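Local coordinates for sensor protein DivL (Caulobacter crescentus, PDB 4Q20) that is a repurposed bacterial histidine kinase of two-component signalling, required for cell division and growth, with a HisKA and a GHKL-type ATPase region, at residues D191-G196 and G246-C251; A205-R210 and V237-E242. All blocks are in the same frame, centred on the assembly; numbering follows the deposited sequence.

Contact 1: D191-G196 and G246-C251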
ATOM      1  N   ASP A 191     -27.553  -9.787   8.277  1.00 84.62           N
ATOM      2  CA  ASP A 191     -27.617  -8.372   8.649  1.00 83.83           C
ATOM      3  C   ASP A 191     -26.439  -7.959   9.520  1.00 85.99           C
ATOM      4  O   ASP A 191     -25.951  -8.751  10.323  1.00 88.12           O
ATOM      5  CB  ASP A 191     -28.934  -8.039   9.377  1.00 88.60           C
ATOM      6  CG  ASP A 191     -30.197  -8.533   8.694  1.00107.89           C
ATOM      7  OD1 ASP A 191     -30.757  -7.772   7.875  1.00107.76           O
ATOM      8  OD2 ASP A 191     -30.668  -9.663   9.038  1.00120.65           O
ATOM      9  N   VAL A 192     -25.961  -6.727   9.341  1.00 79.65           N
ATOM     10  CA  VAL A 192     -24.882  -6.155  10.147  1.00 79.78           C
ATOM     11  C   VAL A 192     -25.386  -4.772  10.566  1.00 86.46           C
ATOM     12  O   VAL A 192     -25.343  -3.798   9.801  1.00 85.56           O
ATOM     13  CB  VAL A 192     -23.468  -6.146   9.489  1.00 80.48           C
ATOM     14  CG1 VAL A 192     -22.450  -5.481  10.411  1.00 81.50           C
ATOM     15  CG2 VAL A 192     -23.016  -7.559   9.130  1.00 79.73           C
ATOM     16  N   SER A 193     -25.955  -4.733  11.766  1.00 86.49           N
ATOM     17  CA  SER A 193     -26.562  -3.554  12.371  1.00 87.06           C
ATOM     18  C   SER A 193     -25.550  -2.834  13.266  1.00 90.58           C
ATOM     19  O   SER A 193     -24.673  -3.466  13.849  1.00 89.87           O
ATOM     20  CB  SER A 193     -27.790  -3.970  13.167  1.00 91.79           C
ATOM     21  OG  SER A 193     -28.187  -2.941  14.056  1.00109.98           O
ATOM     22  N   ASP A 194     -25.650  -1.513  13.344  1.00 87.92           N
ATOM     23  CA  ASP A 194     -24.760  -0.731  14.193  1.00 91.03           C
ATOM     24  C   ASP A 194     -25.532   0.390  14.863  1.00 97.14           C
ATOM     25  O   ASP A 194     -26.481   0.921  14.287  1.00 94.54           O
ATOM     26  CB  ASP A 194     -23.517  -0.197  13.443  1.00 92.31           C
ATOM     27  CG  ASP A 194     -23.771   0.733  12.264  1.00104.82           C
ATOM     28  OD1 ASP A 194     -23.962   1.962  12.504  1.00106.77           O
ATOM     29  OD2 ASP A 194     -23.679   0.251  11.082  1.00106.34           O
ATOM     30  N   THR A 195     -25.123   0.738  16.095  1.00 98.64           N
ATOM     31  CA  THR A 195     -25.765   1.793  16.883  1.00102.83           C
ATOM     32  C   THR A 195     -24.982   3.100  16.697  1.00111.19           C
ATOM     33  O   THR A 195     -25.007   3.984  17.561  1.00115.92           O
ATOM     34  CB  THR A 195     -25.894   1.368  18.366  1.00109.24           C
ATOM     35  OG1 THR A 195     -24.593   1.287  18.960  1.00112.88           O
ATOM     36  CG2 THR A 195     -26.652   0.055  18.542  1.00102.16           C
ATOM     37  N   GLY A 196     -24.307   3.205  15.560  1.00106.10           N
ATOM     38  CA  GLY A 196     -23.498   4.359  15.229  1.00108.81           C
ATOM     39  C   GLY A 196     -24.264   5.514  14.649  1.00117.20           C
ATOM     40  O   GLY A 196     -25.488   5.621  14.773  1.00117.05           O
ATOM     41  N   GLY A 246     -28.827   4.546  13.888  1.00116.93           N
ATOM     42  CA  GLY A 246     -27.802   3.647  13.375  1.00111.09           C
ATOM     43  C   GLY A 246     -27.944   3.270  11.911  1.00106.99           C
ATOM     44  O   GLY A 246     -28.502   4.027  11.118  1.00106.20           O
ATOM     45  N   SER A 247     -27.438   2.089  11.545  1.00 98.59           N
ATOM     46  CA  SER A 247     -27.433   1.572  10.167  1.00 93.69           C
ATOM     47  C   SER A 247     -27.543   0.057  10.131  1.00 90.23           C
ATOM     48  O   SER A 247     -27.046  -0.624  11.025  1.00 89.39           O
ATOM     49  CB  SER A 247     -26.136   1.966   9.449  1.00 98.42           C
ATOM     50  OG  SER A 247     -25.842   3.356   9.486  1.00117.12           O
ATOM     51  N   THR A 248     -28.138  -0.478   9.069  1.00 83.05           N
ATOM     52  CA  THR A 248     -28.220  -1.919   8.850  1.00 80.63           C
ATOM     53  C   THR A 248     -27.906  -2.201   7.409  1.00 80.50           C
ATOM     54  O   THR A 248     -28.515  -1.600   6.523  1.00 79.14           O
ATOM     55  CB  THR A 248     -29.586  -2.515   9.249  1.00 83.15           C
ATOM     56  OG1 THR A 248     -29.985  -1.956  10.495  1.00 97.01           O
ATOM     57  CG2 THR A 248     -29.563  -4.057   9.344  1.00 73.30           C
ATOM     58  N   PHE A 249     -26.965  -3.123   7.185  1.00 75.32           N
ATOM     59  CA  PHE A 249     -26.564  -3.625   5.877  1.00 72.78           C
ATOM     60  C   PHE A 249     -27.059  -5.056   5.778  1.00 78.06           C
ATOM     61  O   PHE A 249     -26.724  -5.888   6.621  1.00 78.97           O
ATOM     62  CB  PHE A 249     -25.035  -3.547   5.686  1.00 73.69           C
ATOM     63  CG  PHE A 249     -24.520  -2.167   5.342  1.00 75.71           C
ATOM     64  CD1 PHE A 249     -24.175  -1.265   6.345  1.00 80.06           C
ATOM     65  CD2 PHE A 249     -24.402  -1.757   4.012  1.00 77.49           C
ATOM     66  CE1 PHE A 249     -23.713   0.021   6.029  1.00 82.08           C
ATOM     67  CE2 PHE A 249     -23.936  -0.471   3.695  1.00 81.09           C
ATOM     68  CZ  PHE A 249     -23.583   0.406   4.704  1.00 80.96           C
ATOM     69  N   THR A 250     -27.876  -5.339   4.782  1.00 74.73           N
ATOM     70  CA  THR A 250     -28.408  -6.684   4.584  1.00 75.73           C
ATOM     71  C   THR A 250     -27.885  -7.286   3.289  1.00 79.88           C
ATOM     72  O   THR A 250     -27.852  -6.601   2.266  1.00 79.80           O
ATOM     73  CB  THR A 250     -29.959  -6.673   4.552  1.00 79.63           C
ATOM     74  OG1 THR A 250     -30.481  -5.797   5.566  1.00 82.55           O
ATOM     75  CG2 THR A 250     -30.562  -8.076   4.695  1.00 76.98           C
ATOM     76  N   CYS A 251     -27.556  -8.580   3.332  1.00 76.38           N
ATOM     77  CA  CYS A 251     -27.179  -9.406   2.188  1.00 76.45           C
ATOM     78  C   CYS A 251     -28.333 -10.320   1.945  1.00 78.19           C
ATOM     79  O   CYS A 251     -28.671 -11.111   2.817  1.00 80.35           O
ATOM     80  CB  CYS A 251     -25.896 -10.197   2.439  1.00 78.35           C
ATOM     81  SG  CYS A 251     -24.470  -9.174   2.875  1.00 82.08           S
TER

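Contact 2: A205-R210 and V237-E242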
ATOM      1  N   ALA A 205     -27.715   6.756  -1.378  1.00 92.92           N
ATOM      2  CA  ALA A 205     -27.938   6.260  -2.747  1.00 91.53           C
ATOM      3  C   ALA A 205     -26.641   5.768  -3.413  1.00 95.17           C
ATOM      4  O   ALA A 205     -26.700   4.950  -4.339  1.00 93.52           O
ATOM      5  CB  ALA A 205     -28.574   7.345  -3.606  1.00 94.81           C
ATOM      6  N   HIS A 206     -25.485   6.285  -2.958  1.00 92.22           N
ATOM      7  CA  HIS A 206     -24.161   5.987  -3.504  1.00 89.93           C
ATOM      8  C   HIS A 206     -23.300   5.181  -2.526  1.00 87.03           C
ATOM      9  O   HIS A 206     -22.082   5.115  -2.694  1.00 84.99           O
ATOM     10  CB  HIS A 206     -23.452   7.315  -3.840  1.00 94.51           C
ATOM     11  CG  HIS A 206     -24.252   8.217  -4.732  1.00101.84           C
ATOM     12  ND1 HIS A 206     -24.398   7.955  -6.086  1.00103.74           N
ATOM     13  CD2 HIS A 206     -24.936   9.346  -4.432  1.00108.03           C
ATOM     14  CE1 HIS A 206     -25.160   8.927  -6.560  1.00106.66           C
ATOM     15  NE2 HIS A 206     -25.513   9.785  -5.603  1.00109.58           N
ATOM     16  N   ILE A 207     -23.917   4.563  -1.518  1.00 80.63           N
ATOM     17  CA  ILE A 207     -23.170   3.880  -0.465  1.00 78.66           C
ATOM     18  C   ILE A 207     -22.303   2.718  -1.008  1.00 80.60           C
ATOM     19  O   ILE A 207     -21.203   2.530  -0.492  1.00 82.34           O
ATOM     20  CB  ILE A 207     -24.089   3.463   0.733  1.00 80.16           C
ATOM     21  CG1 ILE A 207     -23.284   3.144   2.015  1.00 80.19           C
ATOM     22  CG2 ILE A 207     -25.069   2.358   0.387  1.00 76.90           C
ATOM     23  CD1 ILE A 207     -22.572   4.357   2.693  1.00 84.16           C
ATOM     24  N   PHE A 208     -22.744   2.026  -2.084  1.00 73.85           N
ATOM     25  CA  PHE A 208     -22.041   0.886  -2.679  1.00 69.80           C
ATOM     26  C   PHE A 208     -21.185   1.286  -3.905  1.00 75.20           C
ATOM     27  O   PHE A 208     -20.715   0.412  -4.640  1.00 76.21           O
ATOM     28  CB  PHE A 208     -23.038  -0.232  -3.040  1.00 69.61           C
ATOM     29  CG  PHE A 208     -23.809  -0.756  -1.845  1.00 70.37           C
ATOM     30  CD1 PHE A 208     -23.177  -1.524  -0.864  1.00 72.59           C
ATOM     31  CD2 PHE A 208     -25.165  -0.469  -1.690  1.00 71.54           C
ATOM     32  CE1 PHE A 208     -23.890  -1.987   0.253  1.00 74.13           C
ATOM     33  CE2 PHE A 208     -25.882  -0.968  -0.599  1.00 74.30           C
ATOM     34  CZ  PHE A 208     -25.231  -1.701   0.377  1.00 73.20           C
ATOM     35  N   ASP A 209     -20.942   2.594  -4.093  1.00 72.49           N
ATOM     36  CA  ASP A 209     -20.082   3.122  -5.155  1.00 73.45           C
ATOM     37  C   ASP A 209     -18.650   3.150  -4.669  1.00 78.06           C
ATOM     38  O   ASP A 209     -18.400   3.371  -3.484  1.00 79.15           O
ATOM     39  CB  ASP A 209     -20.508   4.542  -5.582  1.00 78.82           C
ATOM     40  CG  ASP A 209     -21.929   4.727  -6.114  1.00 96.49           C
ATOM     41  OD1 ASP A 209     -22.699   3.721  -6.165  1.00 97.97           O
ATOM     42  OD2 ASP A 209     -22.275   5.870  -6.482  1.00105.92           O
ATOM     43  N   ARG A 210     -17.711   2.899  -5.578  1.00 75.02           N
ATOM     44  CA  ARG A 210     -16.275   2.870  -5.334  1.00 74.84           C
ATOM     45  C   ARG A 210     -15.770   4.211  -4.932  1.00 84.03           C
ATOM     46  O   ARG A 210     -16.039   5.199  -5.630  1.00 85.68           O
ATOM     47  CB  ARG A 210     -15.531   2.444  -6.606  1.00 72.74           C
ATOM     48  CG  ARG A 210     -16.133   1.234  -7.257  1.00 79.26           C
ATOM     49  CD  ARG A 210     -15.338   0.860  -8.456  1.00 82.77           C
ATOM     50  NE  ARG A 210     -15.941  -0.272  -9.146  1.00 85.62           N
ATOM     51  CZ  ARG A 210     -15.242  -1.160  -9.838  1.00103.34           C
ATOM     52  NH1 ARG A 210     -13.920  -1.046  -9.933  1.00 89.13           N
ATOM     53  NH2 ARG A 210     -15.855  -2.160 -10.452  1.00 96.52           N
ATOM     54  N   VAL A 237     -27.751  -6.447  -2.133  1.00 68.40           N
ATOM     55  CA  VAL A 237     -27.449  -5.821  -0.839  1.00 68.40           C
ATOM     56  C   VAL A 237     -28.308  -4.600  -0.660  1.00 73.35           C
ATOM     57  O   VAL A 237     -28.750  -4.007  -1.625  1.00 73.71           O
ATOM     58  CB  VAL A 237     -25.940  -5.482  -0.626  1.00 72.32           C
ATOM     59  CG1 VAL A 237     -25.125  -6.735  -0.508  1.00 72.26           C
ATOM     60  CG2 VAL A 237     -25.385  -4.612  -1.743  1.00 72.71           C
ATOM     61  N   ALA A 238     -28.543  -4.228   0.580  1.00 72.15           N
ATOM     62  CA  ALA A 238     -29.359  -3.072   0.926  1.00 72.72           C
ATOM     63  C   ALA A 238     -28.811  -2.376   2.171  1.00 78.25           C
ATOM     64  O   ALA A 238     -28.104  -2.988   2.971  1.00 75.34           O
ATOM     65  CB  ALA A 238     -30.798  -3.500   1.153  1.00 73.87           C
ATOM     66  N   LEU A 239     -29.100  -1.075   2.282  1.00 78.83           N
ATOM     67  CA  LEU A 239     -28.766  -0.241   3.421  1.00 80.01           C
ATOM     68  C   LEU A 239     -30.038   0.397   3.977  1.00 86.28           C
ATOM     69  O   LEU A 239     -30.774   1.059   3.249  1.00 84.44           O
ATOM     70  CB  LEU A 239     -27.720   0.844   3.081  1.00 79.99           C
ATOM     71  CG  LEU A 239     -27.552   1.964   4.139  1.00 86.30           C
ATOM     72  CD1 LEU A 239     -26.980   1.422   5.482  1.00 84.93           C
ATOM     73  CD2 LEU A 239     -26.774   3.155   3.585  1.00 90.31           C
ATOM     74  N   GLU A 240     -30.282   0.171   5.272  1.00 87.87           N
ATOM     75  CA  GLU A 240     -31.371   0.782   6.030  1.00 91.75           C
ATOM     76  C   GLU A 240     -30.718   1.705   7.033  1.00 98.03           C
ATOM     77  O   GLU A 240     -29.990   1.231   7.907  1.00 95.06           O
ATOM     78  CB  GLU A 240     -32.277  -0.259   6.699  1.00 94.33           C
ATOM     79  CG  GLU A 240     -33.689   0.276   6.915  1.00113.99           C
ATOM     80  CD  GLU A 240     -34.583  -0.521   7.847  1.00151.04           C
ATOM     81  OE1 GLU A 240     -34.113  -0.922   8.939  1.00155.59           O
ATOM     82  OE2 GLU A 240     -35.777  -0.692   7.511  1.00151.76           O
ATOM     83  N   SER A 241     -30.882   3.026   6.848  1.00100.75           N
ATOM     84  CA  SER A 241     -30.221   3.981   7.726  1.00105.04           C
ATOM     85  C   SER A 241     -31.052   5.202   8.046  1.00119.91           C
ATOM     86  O   SER A 241     -31.917   5.615   7.280  1.00121.48           O
ATOM     87  CB  SER A 241     -28.896   4.441   7.125  1.00106.14           C
ATOM     88  OG  SER A 241     -28.193   5.267   8.040  1.00112.38           O
ATOM     89  N   GLU A 242     -30.730   5.794   9.194  1.00123.61           N
ATOM     90  CA  GLU A 242     -31.279   7.027   9.734  1.00129.61           C
ATOM     91  C   GLU A 242     -30.187   7.640  10.641  1.00141.38           C
ATOM     92  O   GLU A 242     -29.784   6.958  11.593  1.00141.02           O
ATOM     93  CB  GLU A 242     -32.603   6.771  10.480  1.00132.51           C
ATOM     94  CG  GLU A 242     -33.437   8.026  10.665  1.00145.91           C
ATOM     95  CD  GLU A 242     -32.969   8.958  11.769  1.00167.56           C
ATOM     96  OE1 GLU A 242     -33.161   8.614  12.957  1.00169.74           O
ATOM     97  OE2 GLU A 242     -32.393  10.022  11.448  1.00154.20           O
TER

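Contact 1: D191-G196 and G246-C251
Val-192 and Phe-249 form a hydrogen-bonded pair between two antiparallel inner strands of the Bergerat (GHKL) ATPase sheet. Val-192 N gives a hydrogen bond of 2.9 Å to Phe-249 O, and Phe-249 N returns one to Val-192 O. The next such pair is tied just as fully: Asp-194 N reaches Ser-247 O at 2.8 Å, and Ser-247 N returns a bond of 3.1 Å to Asp-194 O.

Asp-194 opens the Asp-Thr-Gly of the G1 box, whose aspartate in related kinases recognises the adenine of ATP. The first torsion of Asp-194 (chi1 61°) sets CG between its own N and carbonyl carbon, and from there OD2 lies beside Ser-247 CB at 3.4 Å. OD1 accepts a weak bond from Gly-196 N, which ties the carboxylate to the start of the loop.

Val-192, Asp-194, Ser-247 and Phe-249 share one face of the sheet. Helix 153-170 packs against it, with Leu-163 touching both Val-192 and Phe-249. Val-192 O sits at the edge of the phenyl ring, near its plane.

Asp-191, Ser-193, Thr-248 and Thr-250 line the other face. Here Asp-191 and Thr-250 run side by side, pointing the same way, and OD1 of the aspartate lies 3.1 Å from Thr-250 OG1. The same carboxylate forms a salt bridge with Arg-189. One pair further along the same face, the methyl CG2 of Thr-248 packs on Asp-191 CB at 4.0 Å.

Where the strands run out, Gly-246 CA makes CA-H...O contacts to two carbonyls, at 3.2 Å to Asp-194 O and 3.3 Å to Gly-196 O.

Contact 2: A205-R210 and V237-E242
The F box of the GHKL ATPase region, whose Phe-X-X-Phe pattern begins at Phe-208, rests here on strand 236-241, which borders the sheet within this chain. The contact is apolar: two hydrophobic side chains of a tight turn lie on Val-237 and Leu-239, whose CB atoms point toward the turn.

Phe-208 carries most of it. CG2 of Val-237 stands over the middle of the phenyl ring, 3.6 Å from the centroid and 14° off the ring normal, a clear CH-pi contact. Across the ring, Ile-207 CG2 lies over the opposite face, displaced toward the rim, so the ring is held between two methyl groups. Its edge is turned to the strand backbone, where Phe-208 CZ comes within 4.1 Å of Ala-238 C.

Ile-207 crosses Leu-239 at about a right angle. With CG1 extended away from its backbone N (chi1 -162°), the branch methyl CG2 is left to meet Leu-239 CD2 at 3.7 Å, and Ile-207 CG1 comes nearly as close to that same methyl. Val-199 and Leu-223 also touch Ile-207 and make this the buried side of the loop.

The shape of the loop comes from a type I turn spanning His-206 to Asp-209, closed by Asp-209 N to His-206 O at 3.1 Å. Beyond it, Arg-210 forms a salt bridge with Asp-103, linking the F box to the end of helix 73-103. The turn is closed a second time by side chains: His-206 ND1 donates at 3.0 Å to Asp-209 OD2, meeting this oxygen on its syn side but 29° out of the carboxylate plane, with the oxygen near the plane of the imidazole.

In the fold
Contact 2 is nested within the loop that contact 1 closes; their centres lie about 11 Å apart, and both reach the same sheet, contact 2 through strand 236-241. This strand pairs with strand 247-254 through Thr-248 N to Glu-240 O at 2.8 Å and Thr-250 N to Ala-238 O at 3.0 Å, both probable hydrogen bonds. Phe-249 joins the packing of the two contacts: its side chain touches Ile-207 and Leu-239, and also Asn-166 of helix 153-170. The G1 box of contact 1 and the F box of contact 2 thus sit on the same ATPase framework, where relatives bind ATP. Ser-241 OG, hydrogen-bonded to Val-199 N, also lies 3.3 Å from Gly-246 O, a weak contact.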